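Local coordinates for protein nucleoporin NUP116 (Candida glabrata, PDB 3NF5) that probably serves as a structural constituent of the nuclear pore complex, this chain being its C-terminal pore-targeting domain, at residues 135-140 and 149-154; 47-52 and 97-102; 14-19 and 65-70. All coordinates share one frame; numbering follows the deposited sequence.

Contact 1 of 3, residues 135-140 and 149-154; sequences HTHFES and CFTVDH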
loop_
_atom_site.group_PDB
_atom_site.type_symbol
_atom_site.label_atom_id
_atom_site.label_comp_id
_atom_site.label_asym_id
_atom_site.label_seq_id
_atom_site.Cartn_x
_atom_site.Cartn_y
_atom_site.Cartn_z
ATOM N N HIS A 135 4.322 -4.639 14.595
ATOM C CA HIS A 135 4.591 -5.469 13.391
ATOM C C HIS A 135 5.037 -4.653 12.234
ATOM O O HIS A 135 4.798 -5.004 11.097
ATOM C CB HIS A 135 3.355 -6.251 12.992
ATOM C CG HIS A 135 2.995 -7.316 13.965
ATOM N ND1 HIS A 135 3.729 -8.485 14.072
ATOM C CD2 HIS A 135 1.994 -7.403 14.872
ATOM C CE1 HIS A 135 3.186 -9.242 15.011
ATOM N NE2 HIS A 135 2.134 -8.610 15.505
ATOM N N THR A 136 5.688 -3.538 12.530
ATOM C CA THR A 136 6.213 -2.679 11.534
ATOM C C THR A 136 7.652 -2.466 11.956
ATOM O O THR A 136 7.952 -2.591 13.118
ATOM C CB THR A 136 5.464 -1.301 11.475
ATOM O OG1 THR A 136 5.699 -0.569 12.687
ATOM C CG2 THR A 136 4.018 -1.485 11.251
ATOM N N HIS A 137 8.515 -2.237 10.985
ATOM C CA HIS A 137 9.855 -1.707 11.149
ATOM C C HIS A 137 10.012 -0.326 10.496
ATOM O O HIS A 137 10.305 -0.178 9.262
ATOM C CB HIS A 137 10.866 -2.681 10.538
ATOM C CG HIS A 137 10.798 -4.067 11.112
ATOM N ND1 HIS A 137 11.171 -4.348 12.405
ATOM C CD2 HIS A 137 10.385 -5.242 10.574
ATOM C CE1 HIS A 137 11.012 -5.643 12.633
ATOM N NE2 HIS A 137 10.553 -6.213 11.527
ATOM N N PHE A 138 9.826 0.705 11.313
ATOM C CA PHE A 138 9.941 2.137 10.888
ATOM C C PHE A 138 11.194 2.365 10.120
ATOM O O PHE A 138 12.239 1.921 10.556
ATOM C CB PHE A 138 9.905 3.044 12.140
ATOM C CG PHE A 138 9.981 4.495 11.851
ATOM C CD1 PHE A 138 8.816 5.245 11.752
ATOM C CD2 PHE A 138 11.176 5.121 11.685
ATOM C CE1 PHE A 138 8.858 6.603 11.460
ATOM C CE2 PHE A 138 11.233 6.499 11.432
ATOM C CZ PHE A 138 10.038 7.234 11.332
ATOM N N GLU A 139 11.105 2.998 8.946
ATOM C CA GLU A 139 12.299 3.427 8.230
ATOM C C GLU A 139 12.399 4.958 8.265
ATOM O O GLU A 139 13.428 5.516 8.692
ATOM C CB GLU A 139 12.363 2.959 6.762
ATOM C CG GLU A 139 12.684 1.504 6.570
ATOM C CD GLU A 139 13.096 1.181 5.087
ATOM O OE1 GLU A 139 12.540 1.822 4.153
ATOM O OE2 GLU A 139 13.997 0.280 4.906
ATOM N N SER A 140 11.384 5.655 7.811
ATOM C CA SER A 140 11.481 7.118 7.780
ATOM C C SER A 140 10.137 7.840 7.825
ATOM O O SER A 140 9.105 7.260 7.467
ATOM C CB SER A 140 12.181 7.528 6.508
ATOM O OG SER A 140 11.371 7.253 5.368
ATOM N N CYS A 149 7.502 5.811 5.674
ATOM C CA CYS A 149 7.982 4.569 5.087
ATOM C C CYS A 149 8.378 3.595 6.166
ATOM O O CYS A 149 9.070 3.962 7.133
ATOM C CB CYS A 149 9.202 4.802 4.223
ATOM S SG CYS A 149 8.926 5.776 2.768
ATOM N N PHE A 150 7.991 2.332 5.966
ATOM C CA PHE A 150 8.349 1.255 6.885
ATOM C C PHE A 150 8.367 -0.110 6.164
ATOM O O PHE A 150 7.877 -0.236 5.024
ATOM C CB PHE A 150 7.365 1.224 8.031
ATOM C CG PHE A 150 5.958 0.889 7.633
ATOM C CD1 PHE A 150 5.448 -0.409 7.809
ATOM C CD2 PHE A 150 5.135 1.882 7.096
ATOM C CE1 PHE A 150 4.105 -0.728 7.453
ATOM C CE2 PHE A 150 3.857 1.605 6.751
ATOM C CZ PHE A 150 3.303 0.285 6.937
ATOM N N THR A 151 8.960 -1.099 6.811
ATOM C CA THR A 151 8.941 -2.477 6.307
ATOM C C THR A 151 8.185 -3.371 7.261
ATOM O O THR A 151 7.986 -3.040 8.459
ATOM C CB THR A 151 10.338 -3.045 6.018
ATOM O OG1 THR A 151 11.086 -3.174 7.224
ATOM C CG2 THR A 151 11.102 -2.178 5.073
ATOM N N VAL A 152 7.727 -4.484 6.690
ATOM C CA VAL A 152 7.052 -5.541 7.401
ATOM C C VAL A 152 7.767 -6.812 6.992
ATOM O O VAL A 152 8.201 -6.945 5.863
ATOM C CB VAL A 152 5.566 -5.504 7.065
ATOM C CG1 VAL A 152 4.943 -4.202 7.565
ATOM C CG2 VAL A 152 5.303 -5.588 5.550
ATOM N N ASP A 153 8.023 -7.691 7.934
ATOM C CA ASP A 153 8.584 -9.030 7.686
ATOM C C ASP A 153 7.657 -9.974 6.878
ATOM O O ASP A 153 8.079 -10.744 5.973
ATOM C CB ASP A 153 8.849 -9.691 9.039
ATOM C CG ASP A 153 9.857 -8.974 9.863
ATOM O OD1 ASP A 153 10.747 -8.346 9.280
ATOM O OD2 ASP A 153 9.796 -9.069 11.123
ATOM N N HIS A 154 6.385 -9.924 7.218
ATOM C CA HIS A 154 5.348 -10.727 6.559
ATOM C C HIS A 154 4.131 -9.795 6.423
ATOM O O HIS A 154 3.507 -9.453 7.434
ATOM C CB HIS A 154 5.008 -11.970 7.419
ATOM C CG HIS A 154 6.166 -12.894 7.642
ATOM N ND1 HIS A 154 6.606 -13.778 6.681
ATOM C CD2 HIS A 154 7.030 -13.003 8.670
ATOM C CE1 HIS A 154 7.669 -14.422 7.121
ATOM N NE2 HIS A 154 7.961 -13.955 8.321
HETATM O O HOH W 1 7.244 -6.909 10.575
#
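A classic beta bulge interrupts the antiparallel hairpin formed by residues 135-140 and 149-154. The backbone bonds come first. His137 pairs with Thr151 through a nearly straight bond from His137 N to Thr151 O (2.7 Å) in the carbonyl plane, while the return bond reaches His137 O from above its carbonyl plane. Beyond the non-hydrogen-bonded pair Phe138-Phe150 the register slips by one: Glu139 N and Ser140 N both donate to Cys149 O, each along a lone pair and each at 2.9 Å, so a single carbonyl is gripped twice. Cys149 N donates to Ser140 O, almost straight (178°).

The polar side-chain link is a His-carboxylate hydrogen bond. With CG beside its own backbone N (chi1 -57°), the imidazole of His137 crosses the end of Asp153 so that NE2 donates to OD2 (3.0 Å); the acceptor lies in the ring plane, but the donor stands above the carboxylate plane, the two planes being 47° apart. A carboxylate so close would be expected to favour a protonated histidine. A water bridges the two segments, accepting from Asp153 N and donating weakly to His135 O.

Apolar contact is lighter: Thr136 lays CB and CG2 obliquely against the Phe150 ring, CB lying 3.8 Å from CD1. Separately, the Thr151 CG2 methyl packs crosswise on the carboxylate of Glu139, whose OE1 forms a salt bridge with Arg98.

Strand 147-152 is flanked on its other side by strand 97-101, strand 137-142 forms an edge of the six-stranded sheet, and Phe138 packs against Leu130 and Lys131 of helix 122-132.

Contact 2 of 3, residues 47-52 and 97-102; sequences GKIEFL and ARISCY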
loop_
_atom_site.group_PDB
_atom_site.type_symbol
_atom_site.label_atom_id
_atom_site.label_comp_id
_atom_site.label_asym_id
_atom_site.label_seq_id
_atom_site.Cartn_x
_atom_site.Cartn_y
_atom_site.Cartn_z
ATOM N N GLY A 47 -0.524 5.787 -1.313
ATOM C CA GLY A 47 0.594 4.953 -0.824
ATOM C C GLY A 47 0.906 3.844 -1.790
ATOM O O GLY A 47 0.268 3.708 -2.838
ATOM N N LYS A 48 1.885 3.032 -1.413
ATOM C CA LYS A 48 2.245 1.863 -2.203
ATOM C C LYS A 48 2.857 0.769 -1.334
ATOM O O LYS A 48 3.389 1.012 -0.254
ATOM C CB LYS A 48 3.228 2.191 -3.306
ATOM C CG LYS A 48 4.572 2.819 -2.917
ATOM C CD LYS A 48 5.480 3.073 -4.125
ATOM C CE LYS A 48 6.739 3.886 -3.762
ATOM N NZ LYS A 48 7.638 3.917 -4.953
ATOM N N ILE A 49 2.797 -0.439 -1.872
ATOM C CA ILE A 49 3.538 -1.556 -1.285
ATOM C C ILE A 49 4.478 -2.199 -2.328
ATOM O O ILE A 49 4.115 -2.393 -3.502
ATOM C CB ILE A 49 2.563 -2.576 -0.653
ATOM C CG1 ILE A 49 3.371 -3.675 0.072
ATOM C CG2 ILE A 49 1.603 -3.072 -1.649
ATOM C CD1 ILE A 49 2.528 -4.567 0.976
ATOM N N GLU A 50 5.706 -2.442 -1.876
ATOM C CA GLU A 50 6.849 -2.945 -2.729
ATOM C C GLU A 50 7.310 -4.231 -2.001
ATOM O O GLU A 50 7.890 -4.169 -0.947
ATOM C CB GLU A 50 7.953 -1.901 -2.853
ATOM C CG GLU A 50 7.483 -0.671 -3.648
ATOM C CD GLU A 50 8.299 0.575 -3.410
ATOM O OE1 GLU A 50 8.362 1.438 -4.331
ATOM O OE2 GLU A 50 8.837 0.734 -2.307
ATOM N N PHE A 51 6.932 -5.374 -2.542
ATOM C CA PHE A 51 7.285 -6.656 -1.978
ATOM C C PHE A 51 8.772 -6.915 -2.219
ATOM O O PHE A 51 9.271 -6.747 -3.323
ATOM C CB PHE A 51 6.426 -7.759 -2.571
ATOM C CG PHE A 51 5.016 -7.652 -2.174
ATOM C CD1 PHE A 51 4.131 -6.928 -2.947
ATOM C CD2 PHE A 51 4.607 -8.161 -0.975
ATOM C CE1 PHE A 51 2.827 -6.775 -2.543
ATOM C CE2 PHE A 51 3.330 -7.999 -0.538
ATOM C CZ PHE A 51 2.420 -7.300 -1.337
ATOM N N LEU A 52 9.466 -7.271 -1.167
ATOM C CA LEU A 52 10.919 -7.354 -1.206
ATOM C C LEU A 52 11.378 -8.793 -1.373
ATOM O O LEU A 52 12.500 -9.014 -1.740
ATOM C CB LEU A 52 11.498 -6.730 0.021
ATOM C CG LEU A 52 11.163 -5.266 0.155
ATOM C CD1 LEU A 52 11.672 -4.758 1.509
ATOM C CD2 LEU A 52 11.762 -4.468 -0.961
ATOM N N ALA A 97 8.058 -6.746 2.805
ATOM C CA ALA A 97 7.553 -5.651 1.959
ATOM C C ALA A 97 7.946 -4.302 2.569
ATOM O O ALA A 97 8.234 -4.218 3.747
ATOM C CB ALA A 97 6.024 -5.757 1.745
ATOM N N ARG A 98 8.006 -3.279 1.744
ATOM C CA ARG A 98 8.247 -1.926 2.191
ATOM C C ARG A 98 6.979 -1.233 1.766
ATOM O O ARG A 98 6.535 -1.315 0.542
ATOM C CB ARG A 98 9.450 -1.301 1.507
ATOM C CG ARG A 98 9.624 0.178 1.755
ATOM C CD ARG A 98 10.955 0.764 1.219
ATOM N NE ARG A 98 12.149 0.262 1.920
ATOM C CZ ARG A 98 13.068 -0.543 1.402
ATOM N NH1 ARG A 98 12.994 -1.001 0.137
ATOM N NH2 ARG A 98 14.078 -0.911 2.176
ATOM N N ILE A 99 6.425 -0.537 2.754
ATOM C CA ILE A 99 5.179 0.244 2.565
ATOM C C ILE A 99 5.421 1.755 2.709
ATOM O O ILE A 99 6.123 2.205 3.627
ATOM C CB ILE A 99 4.128 -0.280 3.538
ATOM C CG1 ILE A 99 3.895 -1.795 3.255
ATOM C CG2 ILE A 99 2.781 0.580 3.376
ATOM C CD1 ILE A 99 2.966 -2.538 4.135
ATOM N N SER A 100 4.915 2.538 1.762
ATOM C CA SER A 100 4.999 3.994 1.838
ATOM C C SER A 100 3.546 4.556 1.892
ATOM O O SER A 100 2.720 4.138 1.121
ATOM C CB SER A 100 5.735 4.580 0.621
ATOM O OG SER A 100 7.053 4.020 0.434
ATOM N N CYS A 101 3.283 5.444 2.840
ATOM C CA CYS A 101 1.971 6.147 3.013
ATOM C C CYS A 101 2.192 7.671 2.858
ATOM O O CYS A 101 3.150 8.242 3.416
ATOM C CB CYS A 101 1.426 5.847 4.370
ATOM S SG CYS A 101 1.039 4.146 4.685
ATOM N N TYR A 102 1.356 8.309 2.030
ATOM C CA TYR A 102 1.582 9.699 1.624
ATOM C C TYR A 102 0.653 10.602 2.418
ATOM O O TYR A 102 -0.395 10.172 2.833
ATOM C CB TYR A 102 1.283 9.842 0.112
ATOM C CG TYR A 102 2.014 8.873 -0.784
ATOM C CD1 TYR A 102 3.339 8.524 -0.547
ATOM C CD2 TYR A 102 1.415 8.405 -1.933
ATOM C CE1 TYR A 102 4.018 7.682 -1.423
ATOM C CE2 TYR A 102 2.072 7.568 -2.845
ATOM C CZ TYR A 102 3.352 7.187 -2.572
ATOM O OH TYR A 102 3.973 6.374 -3.473
HETATM O O HOH W 2 6.938 1.338 -0.563
HETATM O O HOH W 3 11.528 -0.145 -2.279
#
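Two inner strands of the six-stranded antiparallel sheet meet where 47-52 runs beside 97-102, the axes of the two short segments approaching to 4.6 Å. The first shell is backbone: Lys48 pairs with Ser100 and Glu50 with Arg98, each through two reciprocal bonds lying in the carbonyl planes, such as Glu50 N to Arg98 O at 2.8 Å. Between and beyond them fall the non-hydrogen-bonded pairs Gly47-Cys101, Ile49-Ile99 and Phe51-Ala97.

Ile49, Phe51, Ala97, Ile99 and Cys101 turn their side chains to one largely apolar face. Ile49 and Ile99 lie side by side, pointing the same way, their CG1 atoms 3.7 Å apart; Ile49 CG1 is anti to its backbone N (chi1 -175°), whereas that of Ile99 sits beside its own. Ala97 CB fills in between Ile49 CG1 and CD1 and the CD2 corner of the Phe51 ring. Farther out, Val70 and Phe72 pack on Ile49, and Val77 on Ile99.

The face bearing Lys48, Glu50, Arg98 and Ser100 is polar. Lys48, extended beyond CG, brings NZ to Glu50 OE1 (2.7 Å) in a salt bridge that meets the carboxylate from above its plane. The other oxygen, OE2, takes two waters: one also reaches Ser100 OG and, weakly, Arg98 O, while the second accepts from Arg98 NH1 at the guanidinium edge. Glu50 and Arg98 thus meet through water, their flat groups nearly perpendicular, while Glu139 holds the guanidinium at NE. Leu52 CD1 lies over one guanidinium face.

At the far end, Gly47 has backbone angles and surroundings that leave no room for a side chain; its CA sits over one face of the Tyr102 ring, 3.8 Å from the centroid, in a CH-pi contact.

Contact 3 of 3, residues 14-19 and 65-70; sequences ENYYIS and ICDDLV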
loop_
_atom_site.group_PDB
_atom_site.type_symbol
_atom_site.label_atom_id
_atom_site.label_comp_id
_atom_site.label_asym_id
_atom_site.label_seq_id
_atom_site.Cartn_x
_atom_site.Cartn_y
_atom_site.Cartn_z
ATOM N N GLU A 14 -8.692 5.439 -11.724
ATOM C CA GLU A 14 -7.549 6.306 -11.730
ATOM C C GLU A 14 -6.735 5.862 -10.490
ATOM O O GLU A 14 -7.193 5.098 -9.613
ATOM C CB GLU A 14 -8.044 7.780 -11.621
ATOM N N ASN A 15 -5.541 6.345 -10.375
ATOM C CA ASN A 15 -4.821 6.153 -9.106
ATOM C C ASN A 15 -4.096 4.799 -8.902
ATOM O O ASN A 15 -2.900 4.845 -8.566
ATOM C CB ASN A 15 -5.695 6.432 -7.876
ATOM C CG ASN A 15 -6.479 7.726 -7.977
ATOM O OD1 ASN A 15 -7.731 7.714 -7.971
ATOM N ND2 ASN A 15 -5.765 8.837 -8.067
ATOM N N TYR A 16 -4.749 3.641 -9.081
ATOM C CA TYR A 16 -4.029 2.351 -8.820
ATOM C C TYR A 16 -3.162 1.960 -9.976
ATOM O O TYR A 16 -3.500 2.172 -11.112
ATOM C CB TYR A 16 -4.936 1.144 -8.504
ATOM C CG TYR A 16 -5.449 1.168 -7.121
ATOM C CD1 TYR A 16 -4.737 0.596 -6.088
ATOM C CD2 TYR A 16 -6.654 1.792 -6.818
ATOM C CE1 TYR A 16 -5.195 0.605 -4.793
ATOM C CE2 TYR A 16 -7.096 1.880 -5.488
ATOM C CZ TYR A 16 -6.377 1.260 -4.496
ATOM O OH TYR A 16 -6.786 1.278 -3.187
ATOM N N TYR A 17 -2.087 1.292 -9.645
ATOM C CA TYR A 17 -1.206 0.741 -10.618
ATOM C C TYR A 17 -0.549 -0.502 -10.022
ATOM O O TYR A 17 -0.489 -0.657 -8.827
ATOM C CB TYR A 17 -0.164 1.755 -11.090
ATOM C CG TYR A 17 0.763 2.237 -10.022
ATOM C CD1 TYR A 17 2.004 1.629 -9.816
ATOM C CD2 TYR A 17 0.407 3.288 -9.175
ATOM C CE1 TYR A 17 2.871 2.068 -8.815
ATOM C CE2 TYR A 17 1.251 3.729 -8.203
ATOM C CZ TYR A 17 2.485 3.101 -8.017
ATOM O OH TYR A 17 3.313 3.529 -7.063
ATOM N N ILE A 18 -0.081 -1.370 -10.909
ATOM C CA ILE A 18 0.627 -2.602 -10.517
ATOM C C ILE A 18 1.781 -2.836 -11.495
ATOM O O ILE A 18 1.587 -2.634 -12.694
ATOM C CB ILE A 18 -0.332 -3.785 -10.504
ATOM C CG1 ILE A 18 0.274 -4.995 -9.811
ATOM C CG2 ILE A 18 -0.794 -4.157 -11.912
ATOM C CD1 ILE A 18 -0.776 -6.118 -9.530
ATOM N N SER A 19 2.930 -3.283 -10.963
ATOM C CA SER A 19 4.190 -3.603 -11.726
ATOM C C SER A 19 4.769 -4.895 -11.180
ATOM O O SER A 19 4.878 -5.039 -9.983
ATOM C CB SER A 19 5.190 -2.477 -11.539
ATOM O OG SER A 19 6.453 -2.766 -12.159
ATOM N N ILE A 65 -6.211 -7.768 -7.088
ATOM C CA ILE A 65 -5.106 -7.316 -6.297
ATOM C C ILE A 65 -5.228 -5.816 -5.971
ATOM O O ILE A 65 -5.297 -5.433 -4.782
ATOM C CB ILE A 65 -3.731 -7.608 -6.957
ATOM C CG1 ILE A 65 -3.535 -9.103 -7.192
ATOM C CG2 ILE A 65 -2.606 -7.028 -6.067
ATOM C CD1 ILE A 65 -2.284 -9.422 -7.978
ATOM N N CYS A 66 -5.272 -4.972 -6.997
ATOM C CA CYS A 66 -5.500 -3.528 -6.763
ATOM C C CYS A 66 -6.925 -3.225 -6.304
ATOM O O CYS A 66 -7.902 -3.608 -6.977
ATOM C CB CYS A 66 -5.285 -2.737 -8.044
ATOM S SG CYS A 66 -3.647 -2.816 -8.731
ATOM N N ASP A 67 -7.027 -2.510 -5.191
ATOM C CA ASP A 67 -8.298 -1.988 -4.618
ATOM C C ASP A 67 -9.312 -3.046 -4.114
ATOM O O ASP A 67 -10.521 -2.798 -4.027
ATOM C CB ASP A 67 -8.945 -1.001 -5.582
ATOM C CG ASP A 67 -9.749 0.102 -4.888
ATOM O OD1 ASP A 67 -9.494 0.523 -3.734
ATOM O OD2 ASP A 67 -10.640 0.586 -5.580
ATOM N N ASP A 68 -8.801 -4.202 -3.723
ATOM C CA ASP A 68 -9.556 -5.252 -3.033
ATOM C C ASP A 68 -8.583 -5.939 -2.048
ATOM O O ASP A 68 -8.672 -5.731 -0.887
ATOM C CB ASP A 68 -10.161 -6.224 -4.057
ATOM C CG ASP A 68 -10.855 -7.418 -3.437
ATOM O OD1 ASP A 68 -10.715 -7.625 -2.203
ATOM O OD2 ASP A 68 -11.484 -8.213 -4.208
ATOM N N LEU A 69 -7.608 -6.696 -2.531
ATOM C CA LEU A 69 -6.604 -7.255 -1.628
ATOM C C LEU A 69 -5.680 -6.161 -1.037
ATOM O O LEU A 69 -5.236 -6.269 0.068
ATOM C CB LEU A 69 -5.719 -8.241 -2.375
ATOM C CG LEU A 69 -6.422 -9.559 -2.762
ATOM C CD1 LEU A 69 -5.349 -10.461 -3.418
ATOM C CD2 LEU A 69 -7.019 -10.203 -1.509
ATOM N N VAL A 70 -5.361 -5.158 -1.831
ATOM C CA VAL A 70 -4.465 -4.079 -1.446
ATOM C C VAL A 70 -5.227 -2.787 -1.677
ATOM O O VAL A 70 -5.609 -2.488 -2.825
ATOM C CB VAL A 70 -3.150 -4.042 -2.264
ATOM C CG1 VAL A 70 -2.274 -2.881 -1.754
ATOM C CG2 VAL A 70 -2.379 -5.381 -2.174
#
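An edge strand of the six-stranded antiparallel sheet packs here against a short connecting helix: strand 16-19 presents alternate side chains to the single turn 65-69, whose axis passes 8.6 Å away. The turn is of the wider pi type, closed by Val70 N bonding to Ile65 O, and Asp67 N also bonds back to Val70 O.

Tyr16 carries the larger share of the contact. Its CG lies anti to the carbonyl carbon (chi1 -77°), which lays the ring over the Cys66-Asp67 part of the turn, with Cys66 CB against CD1 at 3.9 Å and CE1 near Val70 O. Asp67 approaches over one ring face near the rim: its CB is 3.8 Å from the centroid, a CH-pi contact. The Asp67 side chain crosses Tyr16 at about a right angle, its carboxylate by the CE2-CZ side, the planes 33° apart, and OD1 meets the hydroxyl at 2.9 Å. This bond from Tyr16 OH is weak, and the hydroxyl is also hydrogen-bonded to Phe72 N, so both partners help to fix the ring's outer end.

Tyr17 points to the other side of the strand, and Ile18 returns to the helix. With CG1 anti to its backbone N (chi1 -167°), Ile18 extends CD1 to Ile65, which it crosses at about a right angle. The sulfur of Cys66 lies between Tyr16 and Ile18, obliquely beside the Tyr16 ring and near Tyr17 O. Val41 of the neighbouring strand 40-43 touches both Ile65 and Cys66, so the turn spans two strands of the sheet.

Two close apolar approaches complete the Ile18 end: CB lies 3.9 Å from Cys66 SG, and CD1 lies 3.9 Å from Ile65 CD1.

Overall arrangement
One sheet unites all three contacts: contact 1 lies at one edge, contact 2 in the middle and contact 3 at the other edge, where a helical turn packs on it. Contacts 1 and 2 have centres 9 Å apart and are joined directly, by a probable hydrogen bond from Ile99 N to Phe150 O (2.7 Å) and by the link between Glu139 and Arg98. Contacts 2 and 3, about 12 Å apart between centres, touch through packing of Ile49 on Val70 and of Lys48 on Tyr17, and their segments alternate along the chain. Contacts 1 and 3 stay separate, about 11 Å apart at their nearest atoms, with contact 2 bridging them.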